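Local structure of 6-carboxyhexanoate--coa ligase (Bacillus subtilis, 5FLG) at residues V147-W160 with H169-V182. The protein belongs to the 6-carboxyhexanoate--CoA ligase (pimeloyl-CoA synthase) family and is modelled with phosphoaminophosphonic acid-adenylate ester, pimelic acid and magnesium. Sequence-based numbering, arbitrary orientation.
Sequences VSRMDWPDANFEKW and HSRIKEALALASKV. With ANP (phosphoaminophosphonic acid-adenylate ester), chain D; PML (pimelic acid), chain C.
K173 lays its aliphatic chain across one face of the F157 ring, with CB 3.5 Å from the ring centroid and only 6° off the normal, a CH-pi contact. CG and CD continue over the same face, CD lying 3.5 Å from W152 O, and the bend at chi3 (56°) sets the direction of CE and NZ beyond it. The indole of W152 meets L176 edge-on, CZ3 lying 3.7 Å from CD2, and the same methyl packs 3.4 Å from W160 CZ2. The W152 indole is itself steadied by NE1, which donates in the ring plane to a lone pair of N156 OD1 (2.9 Å). Further along, the extended chain of K181 reaches S148, and NZ donates almost straight down the carbonyl to S148 O at 2.8 Å; Q248 O and L245 O also accept from this buried ammonium. Beside it, M150 CE touches L178 CB at 3.8 Å, and V147, M150 and L178 line the pocket of phosphoaminophosphonic acid-adenylate ester, where V147 N and O pair with the adenine. Packing is looser at the solvent side, where D154 OD1 and K173 NZ form a long salt bridge of 3.6 Å. The helical segments 154-160 and 170-182 run at 100° to each other. Strand 250-252 packs against W152, A177 and K181, while strand 211-215 lies against I172, A175 and L176, where helix 170-184 borders the pimelic acid.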
ATOM      1  N   VAL A 147       5.718  15.795  -1.031  1.00 30.81           N
ATOM      2  CA  VAL A 147       4.510  16.558  -1.241  1.00 31.81           C
ATOM      3  C   VAL A 147       3.411  15.633  -1.745  1.00 33.78           C
ATOM      4  O   VAL A 147       3.638  14.789  -2.617  1.00 29.94           O
ATOM      5  CB  VAL A 147       4.763  17.672  -2.264  1.00 31.93           C
ATOM      6  CG1 VAL A 147       3.502  18.494  -2.477  1.00 31.02           C
ATOM      7  CG2 VAL A 147       5.916  18.559  -1.779  1.00 36.20           C
ATOM      8  N   SER A 148       2.259  15.721  -1.108  1.00 29.15           N
ATOM      9  CA  SER A 148       1.204  14.803  -1.371  1.00 31.88           C
ATOM     10  C   SER A 148      -0.142  15.545  -1.504  1.00 33.09           C
ATOM     11  O   SER A 148      -0.238  16.732  -1.193  1.00 27.40           O
ATOM     12  CB  SER A 148       1.180  13.799  -0.239  1.00 32.01           C
ATOM     13  OG  SER A 148       0.300  12.745  -0.517  1.00 44.60           O
ATOM     14  N   ARG A 149      -1.175  14.827  -1.941  1.00 31.74           N
ATOM     15  CA  ARG A 149      -2.550  15.319  -1.922  1.00 31.96           C
ATOM     16  C   ARG A 149      -2.715  16.495  -2.833  1.00 31.18           C
ATOM     17  O   ARG A 149      -3.352  17.501  -2.468  1.00 30.99           O
ATOM     18  CB  ARG A 149      -2.957  15.714  -0.519  1.00 30.75           C
ATOM     19  CG  ARG A 149      -3.078  14.513   0.380  1.00 32.17           C
ATOM     20  CD  ARG A 149      -3.438  14.934   1.776  1.00 40.36           C
ATOM     21  NE  ARG A 149      -3.650  13.759   2.612  1.00 46.11           N
ATOM     22  CZ  ARG A 149      -4.438  13.750   3.674  1.00 50.40           C
ATOM     23  NH1 ARG A 149      -5.013  14.886   4.089  1.00 51.80           N
ATOM     24  NH2 ARG A 149      -4.633  12.614   4.322  1.00 48.46           N
ATOM     25  N   MET A 150      -2.074  16.411  -3.994  1.00 28.82           N
ATOM     26  CA  MET A 150      -2.330  17.362  -5.060  1.00 30.28           C
ATOM     27  C   MET A 150      -2.587  16.598  -6.352  1.00 27.22           C
ATOM     28  O   MET A 150      -2.115  15.472  -6.508  1.00 28.95           O
ATOM     29  CB  MET A 150      -1.182  18.317  -5.237  1.00 32.46           C
ATOM     30  CG  MET A 150       0.080  17.708  -5.851  1.00 37.80           C
ATOM     31  SD  MET A 150       1.016  16.742  -4.666  1.00 36.59           S
ATOM     32  CE  MET A 150       2.564  16.508  -5.514  1.00 40.87           C
ATOM     33  N   ASP A 151      -3.341  17.190  -7.264  1.00 29.63           N
ATOM     34  CA  ASP A 151      -3.638  16.531  -8.563  1.00 26.69           C
ATOM     35  C   ASP A 151      -4.289  17.549  -9.469  1.00 30.15           C
ATOM     36  O   ASP A 151      -4.571  18.687  -9.042  1.00 27.01           O
ATOM     37  CB  ASP A 151      -4.603  15.381  -8.333  1.00 28.06           C
ATOM     38  CG  ASP A 151      -4.490  14.254  -9.399  1.00 33.20           C
ATOM     39  OD1 ASP A 151      -3.985  14.505 -10.510  1.00 32.11           O
ATOM     40  OD2 ASP A 151      -4.836  13.106  -9.060  1.00 26.13           O
ATOM     41  N   TRP A 152      -4.532  17.140 -10.718  1.00 25.40           N
ATOM     42  CA  TRP A 152      -4.982  18.022 -11.759  1.00 25.23           C
ATOM     43  C   TRP A 152      -5.812  17.149 -12.692  1.00 32.73           C
ATOM     44  O   TRP A 152      -5.248  16.345 -13.396  1.00 28.76           O
ATOM     45  CB  TRP A 152      -3.768  18.540 -12.519  1.00 24.82           C
ATOM     46  CG  TRP A 152      -4.063  19.668 -13.430  1.00 23.82           C
ATOM     47  CD1 TRP A 152      -5.270  19.979 -13.969  1.00 23.95           C
ATOM     48  CD2 TRP A 152      -3.114  20.506 -14.076  1.00 23.22           C
ATOM     49  NE1 TRP A 152      -5.142  21.014 -14.840  1.00 23.27           N
ATOM     50  CE2 TRP A 152      -3.821  21.353 -14.930  1.00 23.74           C
ATOM     51  CE3 TRP A 152      -1.730  20.597 -14.043  1.00 22.67           C
ATOM     52  CZ2 TRP A 152      -3.217  22.413 -15.587  1.00 21.76           C
ATOM     53  CZ3 TRP A 152      -1.123  21.547 -14.791  1.00 23.01           C
ATOM     54  CH2 TRP A 152      -1.856  22.454 -15.560  1.00 21.22           C
ATOM     55  N   PRO A 153      -7.139  17.215 -12.578  1.00 33.76           N
ATOM     56  CA  PRO A 153      -8.027  16.471 -13.467  1.00 34.90           C
ATOM     57  C   PRO A 153      -7.601  16.536 -14.929  1.00 37.82           C
ATOM     58  O   PRO A 153      -7.408  17.637 -15.519  1.00 31.15           O
ATOM     59  CB  PRO A 153      -9.386  17.135 -13.245  1.00 36.70           C
ATOM     60  CG  PRO A 153      -9.298  17.696 -11.833  1.00 38.07           C
ATOM     61  CD  PRO A 153      -7.873  18.128 -11.667  1.00 34.25           C
ATOM     62  N   ASP A 154      -7.357  15.352 -15.486  1.00 29.57           N
ATOM     63  CA  ASP A 154      -6.820  15.276 -16.820  1.00 33.97           C
ATOM     64  C   ASP A 154      -7.482  16.194 -17.854  1.00 26.48           C
ATOM     65  O   ASP A 154      -6.828  16.746 -18.733  1.00 31.13           O
ATOM     66  CB  ASP A 154      -6.889  13.831 -17.313  1.00 37.75           C
ATOM     67  CG  ASP A 154      -5.933  13.590 -18.429  1.00 46.01           C
ATOM     68  OD1 ASP A 154      -4.709  13.771 -18.178  1.00 58.75           O
ATOM     69  OD2 ASP A 154      -6.401  13.521 -19.593  1.00 51.28           O
ATOM     70  N   ALA A 155      -8.787  16.252 -17.842  1.00 28.32           N
ATOM     71  CA  ALA A 155      -9.508  16.946 -18.919  1.00 33.15           C
ATOM     72  C   ALA A 155      -9.160  18.432 -18.915  1.00 30.39           C
ATOM     73  O   ALA A 155      -8.860  19.046 -19.953  1.00 30.61           O
ATOM     74  CB  ALA A 155     -11.010  16.736 -18.737  1.00 35.74           C
ATOM     75  N   ASN A 156      -9.006  18.973 -17.712  1.00 32.56           N
ATOM     76  CA  ASN A 156      -8.650  20.387 -17.584  1.00 27.41           C
ATOM     77  C   ASN A 156      -7.178  20.575 -17.939  1.00 23.75           C
ATOM     78  O   ASN A 156      -6.827  21.430 -18.726  1.00 27.04           O
ATOM     79  CB  ASN A 156      -9.002  20.847 -16.171  1.00 27.71           C
ATOM     80  CG  ASN A 156      -8.611  22.295 -15.904  1.00 29.07           C
ATOM     81  OD1 ASN A 156      -7.456  22.556 -15.658  1.00 28.11           O
ATOM     82  ND2 ASN A 156      -9.466  23.208 -16.299  1.00 29.93           N
ATOM     83  N   PHE A 157      -6.336  19.629 -17.557  1.00 27.80           N
ATOM     84  CA  PHE A 157      -4.941  19.679 -17.979  1.00 26.89           C
ATOM     85  C   PHE A 157      -4.743  19.635 -19.485  1.00 27.56           C
ATOM     86  O   PHE A 157      -3.956  20.409 -20.045  1.00 27.46           O
ATOM     87  CB  PHE A 157      -4.139  18.530 -17.363  1.00 25.62           C
ATOM     88  CG  PHE A 157      -2.745  18.416 -17.909  1.00 26.48           C
ATOM     89  CD1 PHE A 157      -1.772  19.338 -17.553  1.00 28.70           C
ATOM     90  CD2 PHE A 157      -2.377  17.344 -18.733  1.00 30.81           C
ATOM     91  CE1 PHE A 157      -0.521  19.317 -18.161  1.00 28.08           C
ATOM     92  CE2 PHE A 157      -1.110  17.276 -19.281  1.00 29.90           C
ATOM     93  CZ  PHE A 157      -0.165  18.251 -18.965  1.00 32.10           C
ATOM     94  N   GLU A 158      -5.455  18.748 -20.172  1.00 32.00           N
ATOM     95  CA  GLU A 158      -5.303  18.677 -21.632  1.00 33.48           C
ATOM     96  C   GLU A 158      -5.693  19.992 -22.299  1.00 30.65           C
ATOM     97  O   GLU A 158      -4.998  20.492 -23.204  1.00 29.73           O
ATOM     98  CB  GLU A 158      -6.156  17.537 -22.188  1.00 38.88           C
ATOM     99  CG  GLU A 158      -5.637  16.142 -21.851  1.00 45.92           C
ATOM    100  CD  GLU A 158      -4.603  15.603 -22.850  1.00 55.01           C
ATOM    101  OE1 GLU A 158      -4.698  15.922 -24.059  1.00 72.14           O
ATOM    102  OE2 GLU A 158      -3.691  14.835 -22.442  1.00 58.80           O
ATOM    103  N   LYS A 159      -6.753  20.602 -21.806  1.00 32.81           N
ATOM    104  CA  LYS A 159      -7.147  21.914 -22.303  1.00 38.24           C
ATOM    105  C   LYS A 159      -6.073  22.956 -22.043  1.00 38.96           C
ATOM    106  O   LYS A 159      -5.629  23.649 -22.967  1.00 34.42           O
ATOM    107  CB  LYS A 159      -8.444  22.357 -21.646  1.00 41.60           C
ATOM    108  CG  LYS A 159      -9.107  23.479 -22.396  1.00 50.12           C
ATOM    109  CD  LYS A 159     -10.616  23.503 -22.207  1.00 59.26           C
ATOM    110  CE  LYS A 159     -11.247  24.369 -23.290  1.00 66.34           C
ATOM    111  NZ  LYS A 159     -12.732  24.441 -23.192  1.00 74.52           N
ATOM    112  N   TRP A 160      -5.524  22.950 -20.828  1.00 34.92           N
ATOM    113  CA  TRP A 160      -4.429  23.864 -20.522  1.00 32.63           C
ATOM    114  C   TRP A 160      -3.214  23.665 -21.437  1.00 31.03           C
ATOM    115  O   TRP A 160      -2.622  24.613 -21.951  1.00 30.14           O
ATOM    116  CB  TRP A 160      -4.011  23.720 -19.051  1.00 34.71           C
ATOM    117  CG  TRP A 160      -2.772  24.441 -18.760  1.00 31.44           C
ATOM    118  CD1 TRP A 160      -2.656  25.708 -18.250  1.00 38.37           C
ATOM    119  CD2 TRP A 160      -1.455  23.938 -18.889  1.00 30.10           C
ATOM    120  NE1 TRP A 160      -1.329  26.052 -18.142  1.00 32.79           N
ATOM    121  CE2 TRP A 160      -0.572  24.973 -18.502  1.00 33.67           C
ATOM    122  CE3 TRP A 160      -0.923  22.724 -19.328  1.00 30.62           C
ATOM    123  CZ2 TRP A 160       0.798  24.817 -18.508  1.00 36.29           C
ATOM    124  CZ3 TRP A 160       0.446  22.582 -19.371  1.00 34.55           C
ATOM    125  CH2 TRP A 160       1.296  23.611 -18.939  1.00 38.02           C
ATOM    126  N   HIS A 169       1.966  15.930 -21.577  1.00 36.93           N
ATOM    127  CA  HIS A 169       2.615  14.793 -20.936  1.00 36.62           C
ATOM    128  C   HIS A 169       2.319  14.717 -19.462  1.00 37.98           C
ATOM    129  O   HIS A 169       2.254  15.756 -18.751  1.00 32.65           O
ATOM    130  CB  HIS A 169       4.129  14.867 -21.132  1.00 43.11           C
ATOM    131  CG  HIS A 169       4.557  14.751 -22.560  1.00 46.06           C
ATOM    132  ND1 HIS A 169       5.704  15.348 -23.043  1.00 49.79           N
ATOM    133  CD2 HIS A 169       3.971  14.146 -23.623  1.00 49.81           C
ATOM    134  CE1 HIS A 169       5.819  15.097 -24.337  1.00 50.01           C
ATOM    135  NE2 HIS A 169       4.782  14.365 -24.713  1.00 51.63           N
ATOM    136  N   SER A 170       2.180  13.488 -18.980  1.00 33.40           N
ATOM    137  CA  SER A 170       1.927  13.246 -17.577  1.00 39.19           C
ATOM    138  C   SER A 170       2.987  13.864 -16.658  1.00 38.30           C
ATOM    139  O   SER A 170       2.673  14.246 -15.541  1.00 33.06           O
ATOM    140  CB  SER A 170       1.907  11.758 -17.317  1.00 43.41           C
ATOM    141  OG  SER A 170       0.864  11.171 -18.043  1.00 59.56           O
ATOM    142  N   ARG A 171       4.250  13.735 -17.051  1.00 34.94           N
ATOM    143  CA  ARG A 171       5.349  14.322 -16.297  1.00 39.04           C
ATOM    144  C   ARG A 171       5.039  15.800 -15.986  1.00 36.25           C
ATOM    145  O   ARG A 171       5.391  16.308 -14.901  1.00 35.18           O
ATOM    146  CB  ARG A 171       6.656  14.250 -17.109  1.00 39.74           C
ATOM    147  CG  ARG A 171       7.470  12.989 -16.905  1.00 42.60           C
ATOM    148  CD  ARG A 171       8.889  13.173 -17.418  1.00 38.20           C
ATOM    149  NE  ARG A 171       9.762  12.018 -17.142  1.00 42.96           N
ATOM    150  CZ  ARG A 171      10.060  11.088 -18.042  1.00 45.92           C
ATOM    151  NH1 ARG A 171       9.483  11.128 -19.232  1.00 52.08           N
ATOM    152  NH2 ARG A 171      10.870  10.074 -17.750  1.00 45.06           N
ATOM    153  N   ILE A 172       4.551  16.519 -16.996  1.00 33.31           N
ATOM    154  CA  ILE A 172       4.390  17.976 -16.863  1.00 33.65           C
ATOM    155  C   ILE A 172       3.186  18.271 -15.985  1.00 33.35           C
ATOM    156  O   ILE A 172       3.259  19.084 -15.037  1.00 29.77           O
ATOM    157  CB  ILE A 172       4.242  18.674 -18.217  1.00 32.70           C
ATOM    158  CG1 ILE A 172       5.531  18.557 -19.017  1.00 33.92           C
ATOM    159  CG2 ILE A 172       3.838  20.128 -18.037  1.00 33.05           C
ATOM    160  CD1 ILE A 172       5.347  18.817 -20.504  1.00 33.44           C
ATOM    161  N   LYS A 173       2.137  17.488 -16.177  1.00 29.86           N
ATOM    162  CA  LYS A 173       0.972  17.591 -15.298  1.00 30.50           C
ATOM    163  C   LYS A 173       1.326  17.395 -13.817  1.00 32.61           C
ATOM    164  O   LYS A 173       0.947  18.193 -12.963  1.00 32.97           O
ATOM    165  CB  LYS A 173      -0.074  16.589 -15.676  1.00 32.08           C
ATOM    166  CG  LYS A 173      -1.371  16.827 -14.939  1.00 33.62           C
ATOM    167  CD  LYS A 173      -2.418  15.803 -15.346  1.00 35.42           C
ATOM    168  CE  LYS A 173      -1.906  14.397 -15.116  1.00 34.51           C
ATOM    169  NZ  LYS A 173      -3.029  13.471 -15.044  1.00 35.35           N
ATOM    170  N   GLU A 174       2.117  16.368 -13.544  1.00 28.91           N
ATOM    171  CA  GLU A 174       2.533  16.072 -12.197  1.00 29.75           C
ATOM    172  C   GLU A 174       3.452  17.143 -11.634  1.00 27.79           C
ATOM    173  O   GLU A 174       3.212  17.644 -10.555  1.00 26.64           O
ATOM    174  CB  GLU A 174       3.177  14.680 -12.117  1.00 31.55           C
ATOM    175  CG  GLU A 174       2.159  13.544 -12.253  1.00 38.28           C
ATOM    176  CD  GLU A 174       2.751  12.196 -12.737  1.00 40.46           C
ATOM    177  OE1 GLU A 174       3.989  12.039 -12.881  1.00 41.86           O
ATOM    178  OE2 GLU A 174       1.962  11.270 -12.973  1.00 48.71           O
ATOM    179  N   ALA A 175       4.427  17.577 -12.420  1.00 26.50           N
ATOM    180  CA  ALA A 175       5.389  18.513 -11.939  1.00 26.00           C
ATOM    181  C   ALA A 175       4.728  19.855 -11.689  1.00 28.16           C
ATOM    182  O   ALA A 175       5.053  20.548 -10.716  1.00 27.91           O
ATOM    183  CB  ALA A 175       6.502  18.664 -12.939  1.00 25.36           C
ATOM    184  N   LEU A 176       3.907  20.294 -12.642  1.00 27.69           N
ATOM    185  CA  LEU A 176       3.273  21.602 -12.521  1.00 30.93           C
ATOM    186  C   LEU A 176       2.253  21.606 -11.376  1.00 31.48           C
ATOM    187  O   LEU A 176       2.076  22.628 -10.679  1.00 28.83           O
ATOM    188  CB  LEU A 176       2.682  22.056 -13.857  1.00 28.13           C
ATOM    189  CG  LEU A 176       2.098  23.474 -13.958  1.00 34.08           C
ATOM    190  CD1 LEU A 176       3.018  24.563 -13.381  1.00 28.74           C
ATOM    191  CD2 LEU A 176       1.768  23.774 -15.405  1.00 33.29           C
ATOM    192  N   ALA A 177       1.580  20.482 -11.151  1.00 28.08           N
ATOM    193  CA  ALA A 177       0.680  20.407 -10.005  1.00 27.46           C
ATOM    194  C   ALA A 177       1.453  20.560  -8.705  1.00 33.01           C
ATOM    195  O   ALA A 177       1.015  21.305  -7.781  1.00 25.82           O
ATOM    196  CB  ALA A 177      -0.093  19.122  -9.985  1.00 29.25           C
ATOM    197  N   LEU A 178       2.562  19.815  -8.607  1.00 27.14           N
ATOM    198  CA  LEU A 178       3.432  19.917  -7.443  1.00 27.68           C
ATOM    199  C   LEU A 178       3.948  21.332  -7.235  1.00 28.41           C
ATOM    200  O   LEU A 178       3.891  21.869  -6.131  1.00 24.52           O
ATOM    201  CB  LEU A 178       4.605  18.938  -7.569  1.00 26.26           C
ATOM    202  CG  LEU A 178       5.482  18.804  -6.324  1.00 28.55           C
ATOM    203  CD1 LEU A 178       6.215  17.466  -6.324  1.00 28.05           C
ATOM    204  CD2 LEU A 178       6.474  19.957  -6.259  1.00 27.19           C
ATOM    205  N   ALA A 179       4.552  21.881  -8.289  1.00 26.28           N
ATOM    206  CA  ALA A 179       5.154  23.157  -8.210  1.00 27.75           C
ATOM    207  C   ALA A 179       4.155  24.229  -7.845  1.00 30.77           C
ATOM    208  O   ALA A 179       4.504  25.146  -7.123  1.00 28.72           O
ATOM    209  CB  ALA A 179       5.884  23.531  -9.468  1.00 26.58           C
ATOM    210  N   SER A 180       2.947  24.148  -8.394  1.00 26.59           N
ATOM    211  CA  SER A 180       1.913  25.098  -8.029  1.00 30.90           C
ATOM    212  C   SER A 180       1.495  25.009  -6.555  1.00 31.09           C
ATOM    213  O   SER A 180       1.322  26.025  -5.867  1.00 29.66           O
ATOM    214  CB  SER A 180       0.708  24.926  -8.948  1.00 29.69           C
ATOM    215  OG  SER A 180       1.098  25.172 -10.271  1.00 26.26           O
ATOM    216  N   LYS A 181       1.294  23.798  -6.066  1.00 26.27           N
ATOM    217  CA  LYS A 181       1.006  23.650  -4.654  1.00 30.30           C
ATOM    218  C   LYS A 181       2.141  24.204  -3.801  1.00 32.57           C
ATOM    219  O   LYS A 181       1.907  24.977  -2.869  1.00 29.53           O
ATOM    220  CB  LYS A 181       0.782  22.198  -4.267  1.00 29.49           C
ATOM    221  CG  LYS A 181       0.860  22.006  -2.766  1.00 29.84           C
ATOM    222  CD  LYS A 181       0.209  20.727  -2.285  1.00 28.33           C
ATOM    223  CE  LYS A 181       0.608  20.477  -0.851  1.00 28.91           C
ATOM    224  NZ  LYS A 181      -0.095  19.328  -0.242  1.00 30.71           N
ATOM    225  N   VAL A 182       3.374  23.845  -4.157  1.00 33.04           N
ATOM    226  CA  VAL A 182       4.512  24.219  -3.362  1.00 33.17           C
ATOM    227  C   VAL A 182       4.691  25.738  -3.377  1.00 34.39           C
ATOM    228  O   VAL A 182       4.939  26.347  -2.345  1.00 33.09           O
ATOM    229  CB  VAL A 182       5.772  23.499  -3.844  1.00 29.23           C
ATOM    230  CG1 VAL A 182       7.012  24.074  -3.183  1.00 29.35           C
ATOM    231  CG2 VAL A 182       5.669  22.013  -3.526  1.00 30.24           C
TER
HETATM  232  PG  ANP D 702       8.524   9.043 -11.107  1.00 34.61           P
HETATM  233  O1G ANP D 702       7.877   7.693 -11.247  1.00 32.91           O
HETATM  234  O2G ANP D 702       9.709   9.208 -12.019  1.00 36.24           O
HETATM  235  O3G ANP D 702       7.605  10.219 -11.188  1.00 29.62           O
HETATM  236  PB  ANP D 702       9.385  10.453  -8.638  1.00 29.51           P
HETATM  237  O1B ANP D 702       8.118  11.231  -8.684  1.00 25.35           O
HETATM  238  O2B ANP D 702      10.016   9.976  -7.383  1.00 29.38           O
HETATM  239  N3B ANP D 702       9.146   8.984  -9.516  1.00 27.99           N
HETATM  240  PA  ANP D 702      10.312  12.470 -10.469  1.00 34.05           P
HETATM  241  O1A ANP D 702      11.234  12.414 -11.598  1.00 28.96           O
HETATM  242  O2A ANP D 702       8.841  12.728 -10.630  1.00 32.00           O
HETATM  243  O3A ANP D 702      10.535  11.220  -9.482  1.00 31.40           O
HETATM  244  O5' ANP D 702      10.933  13.662  -9.509  1.00 27.61           O
HETATM  245  C5' ANP D 702      12.311  13.903  -9.475  1.00 29.63           C
HETATM  246  C4' ANP D 702      12.763  14.066  -8.021  1.00 29.70           C
HETATM  247  O4' ANP D 702      11.987  15.105  -7.411  1.00 29.85           O
HETATM  248  C3' ANP D 702      12.529  12.805  -7.204  1.00 29.55           C
HETATM  249  O3' ANP D 702      13.679  11.968  -7.193  1.00 33.47           O
HETATM  250  C2' ANP D 702      12.297  13.347  -5.824  1.00 30.57           C
HETATM  251  O2' ANP D 702      13.561  13.663  -5.238  1.00 26.08           O
HETATM  252  C1' ANP D 702      11.571  14.628  -6.125  1.00 30.02           C
HETATM  253  N9  ANP D 702      10.127  14.381  -6.046  1.00 32.14           N
HETATM  254  C8  ANP D 702       9.326  13.714  -6.951  1.00 37.16           C
HETATM  255  N7  ANP D 702       8.032  13.772  -6.556  1.00 34.41           N
HETATM  256  C5  ANP D 702       8.014  14.447  -5.365  1.00 27.81           C
HETATM  257  C6  ANP D 702       7.009  14.839  -4.364  1.00 31.13           C
HETATM  258  N6  ANP D 702       5.718  14.519  -4.494  1.00 35.14           N
HETATM  259  N1  ANP D 702       7.407  15.548  -3.284  1.00 27.74           N
HETATM  260  C2  ANP D 702       8.695  15.859  -3.097  1.00 26.06           C
HETATM  261  N3  ANP D 702       9.674  15.608  -3.982  1.00 27.49           N
HETATM  262  C4  ANP D 702       9.395  14.820  -5.048  1.00 28.03           C
HETATM  263  C1  PML C 701       8.662  19.505 -17.274  1.00 47.65           C
HETATM  264  O11 PML C 701       8.119  20.656 -17.202  1.00 33.44           O
HETATM  265  O12 PML C 701       8.770  18.906 -18.402  1.00 38.63           O
HETATM  266  C2  PML C 701       9.522  19.076 -16.071  1.00 40.91           C
HETATM  267  C3  PML C 701       9.208  17.736 -15.426  1.00 43.59           C
HETATM  268  C4  PML C 701      10.440  17.038 -14.821  1.00 36.86           C
HETATM  269  C5  PML C 701      10.271  16.577 -13.385  1.00 47.91           C
HETATM  270  C6  PML C 701      10.692  15.132 -13.128  1.00 46.34           C
HETATM  271  C7  PML C 701       9.891  14.138 -13.972  1.00 53.70           C
HETATM  272  O71 PML C 701       8.643  14.108 -13.855  1.00 55.69           O
HETATM  273  O72 PML C 701      10.506  13.296 -14.673  1.00 48.81           O